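Local atomic coordinates of minor fimbrium tip subunit Mfa3 (Porphyromonas gingivalis ATCC 33277, PDB entry 5NF4), a protein that forms part of the tip of the minor fimbriae, surface filaments that mediate biofilm formation and adhesion to host cells and to other oral bacteria. Residues R111-V116 against S166-T171; E83-H88 against V104-G109; V201-G206 against I330-D335; N209-E214 against R279-G284. All coordinates share one frame; numbering follows the deposited sequence.

Contact 1. Residues R111-V116 against S166-T171; sequences RDFFFV and SNQTVT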
loop_
_atom_site.group_PDB
_atom_site.type_symbol
_atom_site.label_atom_id
_atom_site.label_comp_id
_atom_site.label_asym_id
_atom_site.label_seq_id
_atom_site.Cartn_x
_atom_site.Cartn_y
_atom_site.Cartn_z
ATOM N N ARG A 111 -0.231 10.284 -23.825
ATOM C CA ARG A 111 0.894 9.897 -22.968
ATOM C C ARG A 111 0.470 9.056 -21.789
ATOM O O ARG A 111 -0.587 9.262 -21.183
ATOM C CB ARG A 111 1.640 11.152 -22.465
ATOM C CG ARG A 111 2.661 11.739 -23.455
ATOM C CD ARG A 111 2.041 12.632 -24.552
ATOM N NE ARG A 111 3.099 13.064 -25.441
ATOM C CZ ARG A 111 3.553 12.357 -26.468
ATOM N NH1 ARG A 111 3.011 11.186 -26.798
ATOM N NH2 ARG A 111 4.536 12.839 -27.190
ATOM N N ASP A 112 1.317 8.077 -21.492
ATOM C CA ASP A 112 1.206 7.273 -20.281
ATOM C C ASP A 112 2.232 7.774 -19.247
ATOM O O ASP A 112 3.416 7.828 -19.546
ATOM C CB ASP A 112 1.477 5.811 -20.602
ATOM C CG ASP A 112 0.369 5.132 -21.396
ATOM O OD1 ASP A 112 -0.598 5.751 -21.893
ATOM O OD2 ASP A 112 0.456 3.894 -21.478
ATOM N N PHE A 113 1.772 8.148 -18.052
ATOM C CA PHE A 113 2.620 8.735 -17.010
ATOM C C PHE A 113 2.812 7.679 -15.917
ATOM O O PHE A 113 1.842 7.107 -15.462
ATOM C CB PHE A 113 1.979 9.944 -16.374
ATOM C CG PHE A 113 1.939 11.172 -17.262
ATOM C CD1 PHE A 113 1.080 11.247 -18.356
ATOM C CD2 PHE A 113 2.738 12.256 -16.957
ATOM C CE1 PHE A 113 1.051 12.397 -19.130
ATOM C CE2 PHE A 113 2.716 13.382 -17.724
ATOM C CZ PHE A 113 1.871 13.459 -18.808
ATOM N N PHE A 114 4.051 7.491 -15.494
ATOM C CA PHE A 114 4.370 6.554 -14.415
ATOM C C PHE A 114 5.086 7.322 -13.327
ATOM O O PHE A 114 6.058 8.010 -13.595
ATOM C CB PHE A 114 5.255 5.391 -14.884
ATOM C CG PHE A 114 4.611 4.505 -15.897
ATOM C CD1 PHE A 114 4.520 4.918 -17.229
ATOM C CD2 PHE A 114 4.110 3.258 -15.547
ATOM C CE1 PHE A 114 3.943 4.099 -18.182
ATOM C CE2 PHE A 114 3.533 2.429 -16.502
ATOM C CZ PHE A 114 3.433 2.876 -17.842
ATOM N N PHE A 115 4.632 7.136 -12.084
ATOM C CA PHE A 115 5.220 7.786 -10.936
ATOM C C PHE A 115 5.625 6.698 -9.934
ATOM O O PHE A 115 4.809 5.850 -9.581
ATOM C CB PHE A 115 4.256 8.760 -10.264
ATOM C CG PHE A 115 3.930 9.968 -11.111
ATOM C CD1 PHE A 115 2.885 9.931 -12.015
ATOM C CD2 PHE A 115 4.691 11.109 -11.006
ATOM C CE1 PHE A 115 2.583 11.032 -12.789
ATOM C CE2 PHE A 115 4.404 12.237 -11.776
ATOM C CZ PHE A 115 3.352 12.200 -12.668
ATOM N N VAL A 116 6.881 6.753 -9.509
ATOM C CA VAL A 116 7.456 5.767 -8.574
ATOM C C VAL A 116 8.198 6.529 -7.476
ATOM O O VAL A 116 9.104 7.289 -7.765
ATOM C CB VAL A 116 8.414 4.793 -9.309
ATOM C CG1 VAL A 116 9.027 3.822 -8.342
ATOM C CG2 VAL A 116 7.633 3.993 -10.367
ATOM N N SER A 166 -2.865 6.250 -17.708
ATOM C CA SER A 166 -2.725 5.863 -19.099
ATOM C C SER A 166 -3.547 6.721 -20.060
ATOM O O SER A 166 -4.562 7.327 -19.693
ATOM C CB SER A 166 -3.127 4.396 -19.262
ATOM O OG SER A 166 -4.473 4.264 -18.891
ATOM N N ASN A 167 -3.076 6.763 -21.300
ATOM C CA ASN A 167 -3.746 7.465 -22.377
ATOM C C ASN A 167 -4.241 8.875 -21.982
ATOM O O ASN A 167 -5.409 9.221 -22.166
ATOM C CB ASN A 167 -4.915 6.611 -22.905
ATOM C CG ASN A 167 -5.381 7.061 -24.300
ATOM O OD1 ASN A 167 -4.618 7.670 -25.059
ATOM N ND2 ASN A 167 -6.625 6.744 -24.647
ATOM N N GLN A 168 -3.337 9.695 -21.455
ATOM C CA GLN A 168 -3.655 11.067 -21.117
ATOM C C GLN A 168 -3.460 11.962 -22.308
ATOM O O GLN A 168 -2.462 11.864 -22.996
ATOM C CB GLN A 168 -2.763 11.551 -19.989
ATOM C CG GLN A 168 -2.830 10.671 -18.761
ATOM C CD GLN A 168 -4.159 10.768 -18.064
ATOM O OE1 GLN A 168 -4.478 11.798 -17.492
ATOM N NE2 GLN A 168 -4.946 9.685 -18.100
ATOM N N THR A 169 -4.405 12.848 -22.529
ATOM C CA THR A 169 -4.299 13.747 -23.644
ATOM C C THR A 169 -3.542 14.963 -23.188
ATOM O O THR A 169 -4.009 15.721 -22.337
ATOM C CB THR A 169 -5.685 14.145 -24.191
ATOM O OG1 THR A 169 -6.397 12.959 -24.567
ATOM C CG2 THR A 169 -5.540 15.052 -25.373
ATOM N N VAL A 170 -2.366 15.157 -23.773
ATOM C CA VAL A 170 -1.530 16.308 -23.467
ATOM C C VAL A 170 -1.593 17.294 -24.613
ATOM O O VAL A 170 -1.173 16.967 -25.739
ATOM C CB VAL A 170 -0.073 15.861 -23.222
ATOM C CG1 VAL A 170 0.807 17.051 -22.877
ATOM C CG2 VAL A 170 -0.029 14.812 -22.120
ATOM N N THR A 171 -2.162 18.480 -24.349
ATOM C CA THR A 171 -2.389 19.480 -25.376
ATOM C C THR A 171 -1.273 20.503 -25.389
ATOM O O THR A 171 -0.513 20.637 -24.433
ATOM C CB THR A 171 -3.739 20.233 -25.179
ATOM O OG1 THR A 171 -3.817 20.759 -23.852
ATOM C CG2 THR A 171 -4.924 19.305 -25.436
#

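Contact 2. Residues E83-H88 against V104-G109; sequences EKVAEH and VKLKPG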
loop_
_atom_site.group_PDB
_atom_site.type_symbol
_atom_site.label_atom_id
_atom_site.label_comp_id
_atom_site.label_asym_id
_atom_site.label_seq_id
_atom_site.Cartn_x
_atom_site.Cartn_y
_atom_site.Cartn_z
ATOM N N GLU A 83 7.398 4.959 -27.002
ATOM C CA GLU A 83 8.605 5.756 -26.896
ATOM C C GLU A 83 8.641 6.558 -25.589
ATOM O O GLU A 83 7.646 7.154 -25.204
ATOM C CB GLU A 83 8.700 6.714 -28.080
ATOM C CG GLU A 83 9.977 7.546 -28.070
ATOM C CD GLU A 83 10.013 8.665 -29.121
ATOM O OE1 GLU A 83 8.956 9.088 -29.638
ATOM O OE2 GLU A 83 11.135 9.119 -29.411
ATOM N N LYS A 84 9.794 6.602 -24.929
ATOM C CA LYS A 84 9.958 7.505 -23.781
ATOM C C LYS A 84 9.976 8.923 -24.276
ATOM O O LYS A 84 10.786 9.258 -25.135
ATOM C CB LYS A 84 11.246 7.200 -23.009
ATOM C CG LYS A 84 11.412 8.030 -21.754
ATOM C CD LYS A 84 11.957 7.201 -20.564
ATOM C CE LYS A 84 13.341 6.631 -20.831
ATOM N NZ LYS A 84 14.155 6.303 -19.586
ATOM N N VAL A 85 9.074 9.760 -23.768
ATOM C CA VAL A 85 9.021 11.160 -24.233
ATOM C C VAL A 85 9.342 12.204 -23.160
ATOM O O VAL A 85 9.494 13.384 -23.475
ATOM C CB VAL A 85 7.656 11.478 -24.851
ATOM C CG1 VAL A 85 7.427 10.604 -26.083
ATOM C CG2 VAL A 85 6.531 11.319 -23.849
ATOM N N ALA A 86 9.497 11.787 -21.908
ATOM C CA ALA A 86 9.940 12.708 -20.859
ATOM C C ALA A 86 10.247 11.902 -19.612
ATOM O O ALA A 86 9.708 10.828 -19.444
ATOM C CB ALA A 86 8.877 13.765 -20.540
ATOM N N GLU A 87 11.108 12.425 -18.756
ATOM C CA GLU A 87 11.305 11.813 -17.451
ATOM C C GLU A 87 11.859 12.853 -16.515
ATOM O O GLU A 87 12.431 13.881 -16.936
ATOM C CB GLU A 87 12.213 10.581 -17.546
ATOM C CG GLU A 87 13.643 10.836 -17.879
ATOM C CD GLU A 87 14.451 9.543 -18.053
ATOM O OE1 GLU A 87 13.889 8.440 -17.860
ATOM O OE2 GLU A 87 15.653 9.628 -18.376
ATOM N N HIS A 88 11.658 12.626 -15.228
ATOM C CA HIS A 88 12.059 13.587 -14.228
ATOM C C HIS A 88 12.357 12.867 -12.932
ATOM O O HIS A 88 11.672 11.915 -12.594
ATOM C CB HIS A 88 10.962 14.625 -13.982
ATOM C CG HIS A 88 11.377 15.694 -13.037
ATOM N ND1 HIS A 88 11.871 16.908 -13.464
ATOM C CD2 HIS A 88 11.426 15.721 -11.687
ATOM C CE1 HIS A 88 12.176 17.647 -12.415
ATOM N NE2 HIS A 88 11.937 16.941 -11.325
ATOM N N VAL A 104 7.877 20.294 -16.396
ATOM C CA VAL A 104 8.502 19.428 -17.393
ATOM C C VAL A 104 8.119 19.923 -18.803
ATOM O O VAL A 104 7.009 20.408 -19.016
ATOM C CB VAL A 104 8.087 17.950 -17.238
ATOM C CG1 VAL A 104 6.614 17.762 -17.531
ATOM C CG2 VAL A 104 8.896 17.076 -18.164
ATOM N N LYS A 105 9.050 19.807 -19.741
ATOM C CA LYS A 105 8.800 20.151 -21.155
ATOM C C LYS A 105 8.692 18.857 -21.968
ATOM O O LYS A 105 9.485 17.945 -21.774
ATOM C CB LYS A 105 9.923 21.022 -21.681
ATOM C CG LYS A 105 9.825 21.382 -23.151
ATOM C CD LYS A 105 11.040 22.222 -23.542
ATOM C CE LYS A 105 11.414 22.045 -24.998
ATOM N NZ LYS A 105 12.553 22.929 -25.391
ATOM N N LEU A 106 7.700 18.743 -22.840
ATOM C CA LEU A 106 7.579 17.554 -23.683
ATOM C C LEU A 106 6.752 17.845 -24.912
ATOM O O LEU A 106 6.136 18.877 -25.004
ATOM C CB LEU A 106 6.971 16.357 -22.922
ATOM C CG LEU A 106 5.473 16.374 -22.620
ATOM C CD1 LEU A 106 4.942 14.990 -22.246
ATOM C CD2 LEU A 106 5.157 17.408 -21.525
ATOM N N LYS A 107 6.712 16.904 -25.840
ATOM C CA LYS A 107 5.872 17.044 -27.015
ATOM C C LYS A 107 4.448 16.602 -26.702
ATOM O O LYS A 107 4.235 15.685 -25.900
ATOM C CB LYS A 107 6.433 16.215 -28.168
ATOM C CG LYS A 107 7.836 16.688 -28.612
ATOM C CD LYS A 107 7.772 18.117 -29.199
ATOM C CE LYS A 107 9.095 18.572 -29.806
ATOM N NZ LYS A 107 8.962 19.942 -30.414
ATOM N N PRO A 108 3.468 17.262 -27.315
ATOM C CA PRO A 108 2.065 16.877 -27.102
ATOM C C PRO A 108 1.696 15.540 -27.701
ATOM O O PRO A 108 2.409 15.020 -28.551
ATOM C CB PRO A 108 1.288 17.982 -27.808
ATOM C CG PRO A 108 2.206 18.386 -28.942
ATOM C CD PRO A 108 3.608 18.295 -28.367
ATOM N N GLY A 109 0.585 14.982 -27.237
ATOM C CA GLY A 109 0.056 13.749 -27.786
ATOM C C GLY A 109 -0.611 12.926 -26.701
ATOM O O GLY A 109 -1.075 13.483 -25.714
HETATM O O HOH W 1 8.918 14.807 -25.733
HETATM O O HOH W 2 10.808 15.801 -22.579
#

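Contact 3. Residues V201-G206 against I330-D335; sequences VNIVEG and IKTLPD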
loop_
_atom_site.group_PDB
_atom_site.type_symbol
_atom_site.label_atom_id
_atom_site.label_comp_id
_atom_site.label_asym_id
_atom_site.label_seq_id
_atom_site.Cartn_x
_atom_site.Cartn_y
_atom_site.Cartn_z
ATOM N N VAL A 201 -4.446 -1.870 15.426
ATOM C CA VAL A 201 -5.134 -2.638 16.469
ATOM C C VAL A 201 -5.190 -1.873 17.797
ATOM O O VAL A 201 -4.173 -1.496 18.383
ATOM C CB VAL A 201 -4.453 -4.014 16.662
ATOM C CG1 VAL A 201 -5.131 -4.809 17.753
ATOM C CG2 VAL A 201 -4.480 -4.808 15.357
ATOM N N ASN A 202 -6.416 -1.648 18.258
ATOM C CA ASN A 202 -6.671 -0.839 19.423
ATOM C C ASN A 202 -7.361 -1.624 20.529
ATOM O O ASN A 202 -8.432 -2.197 20.318
ATOM C CB ASN A 202 -7.525 0.366 19.031
ATOM C CG ASN A 202 -6.839 1.251 17.980
ATOM O OD1 ASN A 202 -6.149 2.211 18.323
ATOM N ND2 ASN A 202 -6.996 0.904 16.721
ATOM N N ILE A 203 -6.726 -1.685 21.694
ATOM C CA ILE A 203 -7.298 -2.411 22.828
ATOM C C ILE A 203 -8.094 -1.431 23.662
ATOM O O ILE A 203 -7.561 -0.706 24.513
ATOM C CB ILE A 203 -6.203 -3.107 23.687
ATOM C CG1 ILE A 203 -5.192 -3.827 22.793
ATOM C CG2 ILE A 203 -6.832 -4.029 24.717
ATOM C CD1 ILE A 203 -5.772 -4.760 21.757
ATOM N N VAL A 204 -9.395 -1.418 23.425
ATOM C CA VAL A 204 -10.275 -0.494 24.129
ATOM C C VAL A 204 -10.510 -0.890 25.602
ATOM O O VAL A 204 -10.803 -0.059 26.450
ATOM C CB VAL A 204 -11.608 -0.386 23.370
ATOM C CG1 VAL A 204 -11.362 0.089 21.956
ATOM C CG2 VAL A 204 -12.294 -1.711 23.317
ATOM N N GLU A 205 -10.343 -2.174 25.892
ATOM C CA GLU A 205 -10.538 -2.682 27.224
ATOM C C GLU A 205 -9.709 -3.957 27.424
ATOM O O GLU A 205 -9.574 -4.751 26.494
ATOM C CB GLU A 205 -12.043 -2.898 27.432
ATOM C CG GLU A 205 -12.494 -3.968 28.339
ATOM C CD GLU A 205 -14.020 -3.967 28.453
ATOM O OE1 GLU A 205 -14.672 -3.068 27.854
ATOM O OE2 GLU A 205 -14.556 -4.864 29.128
ATOM N N GLY A 206 -9.150 -4.108 28.632
ATOM C CA GLY A 206 -8.423 -5.308 29.023
ATOM C C GLY A 206 -6.983 -5.412 28.540
ATOM O O GLY A 206 -6.440 -6.519 28.428
ATOM N N ILE A 330 -10.528 -3.889 19.952
ATOM C CA ILE A 330 -10.576 -5.171 20.663
ATOM C C ILE A 330 -10.771 -5.038 22.173
ATOM O O ILE A 330 -10.130 -4.213 22.826
ATOM C CB ILE A 330 -9.287 -5.964 20.407
ATOM C CG1 ILE A 330 -9.098 -6.191 18.912
ATOM C CG2 ILE A 330 -9.332 -7.316 21.192
ATOM C CD1 ILE A 330 -7.782 -6.783 18.566
ATOM N N LYS A 331 -11.682 -5.853 22.716
ATOM C CA LYS A 331 -11.883 -5.978 24.164
ATOM C C LYS A 331 -11.338 -7.328 24.594
ATOM O O LYS A 331 -11.768 -8.355 24.078
ATOM C CB LYS A 331 -13.361 -5.874 24.556
ATOM C CG LYS A 331 -14.014 -4.542 24.252
ATOM C CD LYS A 331 -15.485 -4.551 24.650
ATOM C CE LYS A 331 -16.198 -3.250 24.265
ATOM N NZ LYS A 331 -17.622 -3.228 24.759
ATOM N N THR A 332 -10.392 -7.318 25.529
ATOM C CA THR A 332 -9.800 -8.543 26.066
ATOM C C THR A 332 -10.436 -8.881 27.401
ATOM O O THR A 332 -10.184 -8.231 28.416
ATOM C CB THR A 332 -8.292 -8.405 26.243
ATOM O OG1 THR A 332 -7.741 -7.796 25.076
ATOM C CG2 THR A 332 -7.656 -9.756 26.447
ATOM N N LEU A 333 -11.292 -9.891 27.383
ATOM C CA LEU A 333 -11.971 -10.327 28.585
ATOM C C LEU A 333 -11.279 -11.595 29.057
ATOM O O LEU A 333 -10.419 -12.116 28.351
ATOM C CB LEU A 333 -13.457 -10.531 28.297
ATOM C CG LEU A 333 -14.034 -9.366 27.479
ATOM C CD1 LEU A 333 -15.489 -9.610 27.153
ATOM C CD2 LEU A 333 -13.852 -8.048 28.241
ATOM N N PRO A 334 -11.624 -12.072 30.266
ATOM C CA PRO A 334 -10.904 -13.186 30.890
ATOM C C PRO A 334 -10.800 -14.412 29.998
ATOM O O PRO A 334 -9.709 -14.961 29.842
ATOM C CB PRO A 334 -11.746 -13.490 32.134
ATOM C CG PRO A 334 -12.398 -12.184 32.467
ATOM C CD PRO A 334 -12.703 -11.564 31.130
ATOM N N ASP A 335 -11.923 -14.804 29.405
ATOM C CA ASP A 335 -12.006 -16.034 28.619
ATOM C C ASP A 335 -12.245 -15.836 27.117
ATOM O O ASP A 335 -12.333 -16.813 26.377
ATOM C CB ASP A 335 -13.130 -16.895 29.173
ATOM C CG ASP A 335 -14.478 -16.197 29.097
ATOM O OD1 ASP A 335 -14.527 -14.964 29.333
ATOM O OD2 ASP A 335 -15.485 -16.872 28.790
#

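Contact 4. Residues N209-E214 against R279-G284; sequences NLQKIE and RLTTRG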
loop_
_atom_site.group_PDB
_atom_site.type_symbol
_atom_site.label_atom_id
_atom_site.label_comp_id
_atom_site.label_asym_id
_atom_site.label_seq_id
_atom_site.Cartn_x
_atom_site.Cartn_y
_atom_site.Cartn_z
ATOM N N ASN A 209 -4.261 -7.615 30.086
ATOM C CA ASN A 209 -4.211 -9.056 29.862
ATOM C C ASN A 209 -3.350 -9.401 28.669
ATOM O O ASN A 209 -3.170 -10.572 28.366
ATOM C CB ASN A 209 -5.604 -9.639 29.620
ATOM C CG ASN A 209 -6.541 -9.474 30.804
ATOM O OD1 ASN A 209 -6.150 -9.614 31.968
ATOM N ND2 ASN A 209 -7.807 -9.197 30.503
ATOM N N LEU A 210 -2.841 -8.384 27.979
ATOM C CA LEU A 210 -2.205 -8.592 26.680
ATOM C C LEU A 210 -0.715 -8.789 26.834
ATOM O O LEU A 210 -0.056 -8.006 27.499
ATOM C CB LEU A 210 -2.467 -7.404 25.742
ATOM C CG LEU A 210 -1.844 -7.439 24.338
ATOM C CD1 LEU A 210 -2.463 -8.545 23.476
ATOM C CD2 LEU A 210 -1.985 -6.078 23.639
ATOM N N GLN A 211 -0.186 -9.837 26.211
ATOM C CA GLN A 211 1.250 -10.078 26.227
ATOM C C GLN A 211 1.860 -9.610 24.914
ATOM O O GLN A 211 2.887 -8.945 24.897
ATOM C CB GLN A 211 1.545 -11.556 26.449
ATOM C CG GLN A 211 3.010 -11.897 26.428
ATOM C CD GLN A 211 3.238 -13.387 26.501
ATOM O OE1 GLN A 211 2.708 -14.068 27.381
ATOM N NE2 GLN A 211 4.014 -13.911 25.556
ATOM N N LYS A 212 1.227 -9.957 23.805
ATOM C CA LYS A 212 1.706 -9.465 22.523
ATOM C C LYS A 212 0.754 -9.684 21.381
ATOM O O LYS A 212 -0.194 -10.466 21.475
ATOM C CB LYS A 212 3.038 -10.106 22.152
ATOM C CG LYS A 212 2.967 -11.565 21.860
ATOM C CD LYS A 212 4.321 -12.006 21.318
ATOM C CE LYS A 212 4.465 -13.492 21.258
ATOM N NZ LYS A 212 5.810 -13.871 20.749
ATOM N N ILE A 213 1.069 -8.998 20.288
ATOM C CA ILE A 213 0.304 -9.038 19.065
ATOM C C ILE A 213 1.257 -9.243 17.902
ATOM O O ILE A 213 2.246 -8.527 17.780
ATOM C CB ILE A 213 -0.481 -7.735 18.800
ATOM C CG1 ILE A 213 -1.248 -7.280 20.032
ATOM C CG2 ILE A 213 -1.399 -7.929 17.575
ATOM C CD1 ILE A 213 -2.003 -5.968 19.814
ATOM N N GLU A 214 0.940 -10.205 17.049
ATOM C CA GLU A 214 1.757 -10.536 15.888
ATOM C C GLU A 214 0.927 -10.558 14.623
ATOM O O GLU A 214 -0.152 -11.137 14.601
ATOM C CB GLU A 214 2.398 -11.918 16.032
ATOM C CG GLU A 214 3.414 -12.041 17.129
ATOM C CD GLU A 214 3.730 -13.493 17.451
ATOM O OE1 GLU A 214 2.851 -14.181 18.025
ATOM O OE2 GLU A 214 4.845 -13.942 17.126
ATOM N N ARG A 279 -2.370 -12.425 15.555
ATOM C CA ARG A 279 -2.461 -13.313 16.706
ATOM C C ARG A 279 -2.288 -12.546 18.003
ATOM O O ARG A 279 -1.260 -11.906 18.218
ATOM C CB ARG A 279 -1.404 -14.391 16.565
ATOM C CG ARG A 279 -1.210 -15.218 17.802
ATOM C CD ARG A 279 -0.293 -16.383 17.507
ATOM N NE ARG A 279 -0.944 -17.372 16.654
ATOM C CZ ARG A 279 -0.345 -18.059 15.684
ATOM N NH1 ARG A 279 0.939 -17.857 15.396
ATOM N NH2 ARG A 279 -1.046 -18.951 14.987
ATOM N N LEU A 280 -3.297 -12.616 18.874
ATOM C CA LEU A 280 -3.229 -11.987 20.180
ATOM C C LEU A 280 -2.936 -13.038 21.181
ATOM O O LEU A 280 -3.678 -14.007 21.274
ATOM C CB LEU A 280 -4.546 -11.322 20.555
ATOM C CG LEU A 280 -5.159 -10.325 19.587
ATOM C CD1 LEU A 280 -6.556 -10.062 20.077
ATOM C CD2 LEU A 280 -4.347 -9.061 19.572
ATOM N N THR A 281 -1.875 -12.823 21.948
ATOM C CA THR A 281 -1.524 -13.697 23.044
ATOM C C THR A 281 -1.682 -12.974 24.358
ATOM O O THR A 281 -1.139 -11.872 24.538
ATOM C CB THR A 281 -0.090 -14.199 22.914
ATOM O OG1 THR A 281 0.022 -14.901 21.682
ATOM C CG2 THR A 281 0.262 -15.151 24.053
ATOM N N THR A 282 -2.395 -13.614 25.288
ATOM C CA THR A 282 -2.662 -13.034 26.583
ATOM C C THR A 282 -1.597 -13.481 27.571
ATOM O O THR A 282 -0.932 -14.487 27.352
ATOM C CB THR A 282 -4.030 -13.457 27.142
ATOM O OG1 THR A 282 -3.985 -14.838 27.507
ATOM C CG2 THR A 282 -5.117 -13.250 26.145
ATOM N N ARG A 283 -1.436 -12.729 28.643
ATOM C CA ARG A 283 -0.525 -13.137 29.728
ATOM C C ARG A 283 -0.847 -14.533 30.289
ATOM O O ARG A 283 0.048 -15.221 30.805
ATOM C CB ARG A 283 -0.552 -12.096 30.842
ATOM C CG ARG A 283 -0.068 -10.747 30.373
ATOM C CD ARG A 283 -0.101 -9.732 31.478
ATOM N NE ARG A 283 0.331 -8.427 30.988
ATOM C CZ ARG A 283 1.600 -8.047 30.878
ATOM N NH1 ARG A 283 2.578 -8.873 31.231
ATOM N NH2 ARG A 283 1.890 -6.839 30.416
ATOM N N GLY A 284 -2.106 -14.957 30.208
ATOM C CA GLY A 284 -2.448 -16.309 30.626
ATOM C C GLY A 284 -1.919 -17.367 29.666
ATOM O O GLY A 284 -1.902 -18.552 29.995
HETATM O O HOH W 3 -0.202 -5.355 28.917
HETATM O O HOH W 4 0.873 -13.067 19.615
#

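Contact 1. Residues R111-V116 against S166-T171
R111 and Q168 form an antiparallel hydrogen-bonded pair, R111 N to Q168 O at 2.9 Å and Q168 N to R111 O at 2.8 Å, on strand segments 111-116 and 168-170 whose directions lie 110° apart. The wide angle is consistent with the corner the chain turns at N167, where the side chain of D112, not a backbone carbonyl, receives the N-H. Its OD1 takes N167 N at 2.7 Å, almost straight, although the donor stands 37° out of the carboxylate plane; S79 OG also bonds this oxygen. The example illustrates how the end of an antiparallel strand pair in the beta-rich fimbrillin fold can turn a corner: a carboxylate holds the bend while the strand resumes pairing after it. Q168, bent at chi2 (-69°), curls back and gives NE2 to S166 O at 2.9 Å, a bond that spans the corner; D185 is a further partner of that amide. V170 CG2 sits at the edge of the F113 ring, 4.0 Å from CE1, and it also meets R111 CD at 3.9 Å, the R111 and V170 side chains crossing at about a right angle. R111 NH1 forms a salt bridge with D78, and F113 stacks on F182.

Contact 2. Residues E83-H88 against V104-G109
A86 CB occupies the centre of this contact, 4.0 Å from L106 CB and 4.1 Å from V104 CG2, so that one methyl group bridges two side chains of the facing strand. Alongside, V85 CG2 approaches L106 CD1 at 4.3 Å, a looser apolar touch. V104 turns CG2 to the alanine because that branch lies anti to the backbone N, with CG1 between N and the carbonyl carbon (chi1 66°).

No direct hydrogen bond joins 83-88 to 104-109, although their strands run almost exactly antiparallel, at 173° and 7.0 Å between axes. Water takes the place of backbone pairing. V85 O accepts from two waters: water 1, at 2.7 Å from V85 O, also receives the N-H of K107, and water 2 donates onward to K105 O at 2.6 Å. One carbonyl is thereby linked to both flanks of L106.

What presents V85 and A86 together is a classic beta bulge, in which both residues face V76 of strand 71-78. Within 83-88, K84 NZ forms a salt bridge with E87 OE1 at 2.8 Å and also bonds I129 O.

In the fold, strand 84-91 is paired with strand 71-78 and strand 99-106 with strand 41-49, where V104 and L106 pack on L43; the contact brings these two strand pairs together along their margins.

Contact 3. Residues V201-G206 against I330-D335
N202 O receives I330 N at 2.7 Å, nearly along the C=O axis, the first of three backbone hydrogen bonds between the parallel strands 201-205 and 330-332. I330 O accepts V204 N with a bent N-H...O angle of 131°. Past this point the register slips by one residue, and the next bond, T332 N to E205 O at 2.9 Å, is almost straight. CA-H...O contacts accompany them, among them G206 CA to T332 O; the positive phi of G206 (81°) suits a glycine where the strand ends.

Apolar packing is tight at the tip of I330, where CD1 presses on V201 CG1 at 3.4 Å; nearer the backbone, CB meets I203 CD1 at an ordinary 4.0 Å. V204 CG2 and K331 CG are also tight, at 3.4 Å.

Charge plays a lesser part. The extended chains of E205 and K331 cross with OE1 3.6 Å from K331 CD, while OE1 and K331 NZ stay 4.3 Å apart, beyond a salt bridge; E205 OE2 rests against L333 CD2.

I330 and V201 both pack on F278, whereas E205 and K331 share the other face. A parallel pair interrupted by a beta bulge marks this part of the beta-rich fimbrillin fold.

Contact 4. Residues N209-E214 against R279-G284
T281 O is gripped by two consecutive backbone N-H groups, Q211 N at 2.8 Å and K212 N at 3.1 Å, both lying in its carbonyl plane. This is the signature of a classic beta bulge: Q211 and K212 together face T281, and the register moves by one residue between L210 and K212. Away from the bulge the antiparallel pairing is regular, with T281 N bonded to K212 O and R279 N bonded to E214 O at 2.7 Å.

The side chains sort onto two faces. On one, I213 and L280 lie side by side pointing the same way, and L280 CD2 meets I213 CG1 at 3.6 Å and also lies against its CG2 and CD1. On the other, K212 runs beside T281 and E214 beside R279. E214 OE1 touches the aliphatic part of R279, 3.9 Å from CD; beyond CD the arginine bends at chi3 (-71°), and its NE forms a salt bridge with D289. A water spans this face, within hydrogen-bonding distance of E214 OE1, R279 O and T281 OG1.

At the far end R283 N bonds N209 O at 2.8 Å, from above the carbonyl plane. The extended R283 chain brings L210 O over one face of its guanidinium, and a water accepting from R283 NH2 donates to that same oxygen.

Strand 210-216 is held between 277-282 and 238-242, and strand 287-291 continues the pairing beyond 277-282; L210 and I213 both pack on W249 of strand 248-254.

The four contacts form two clusters on opposite sides of the chain's centre. Contacts 1 and 2 have centres 9 Å apart and touch, with V170 N probably hydrogen-bonded to G109 O at 2.9 Å. Contacts 3 and 4, 10 Å apart between centres, share an apolar interior where I330 packs on L280 and V201 on I213. Along the chain, contact 2 closes before contact 1 opens, and both precede the others; contact 4 falls between the segments of contact 3. Centres of contacts 1 and 3 are about 48 Å apart. Strand 180-205, broken by a bulge or short loop, pairs with 161-170 and with 324-332 and so connects the clusters, consistent with an elongated subunit of two beta-rich parts.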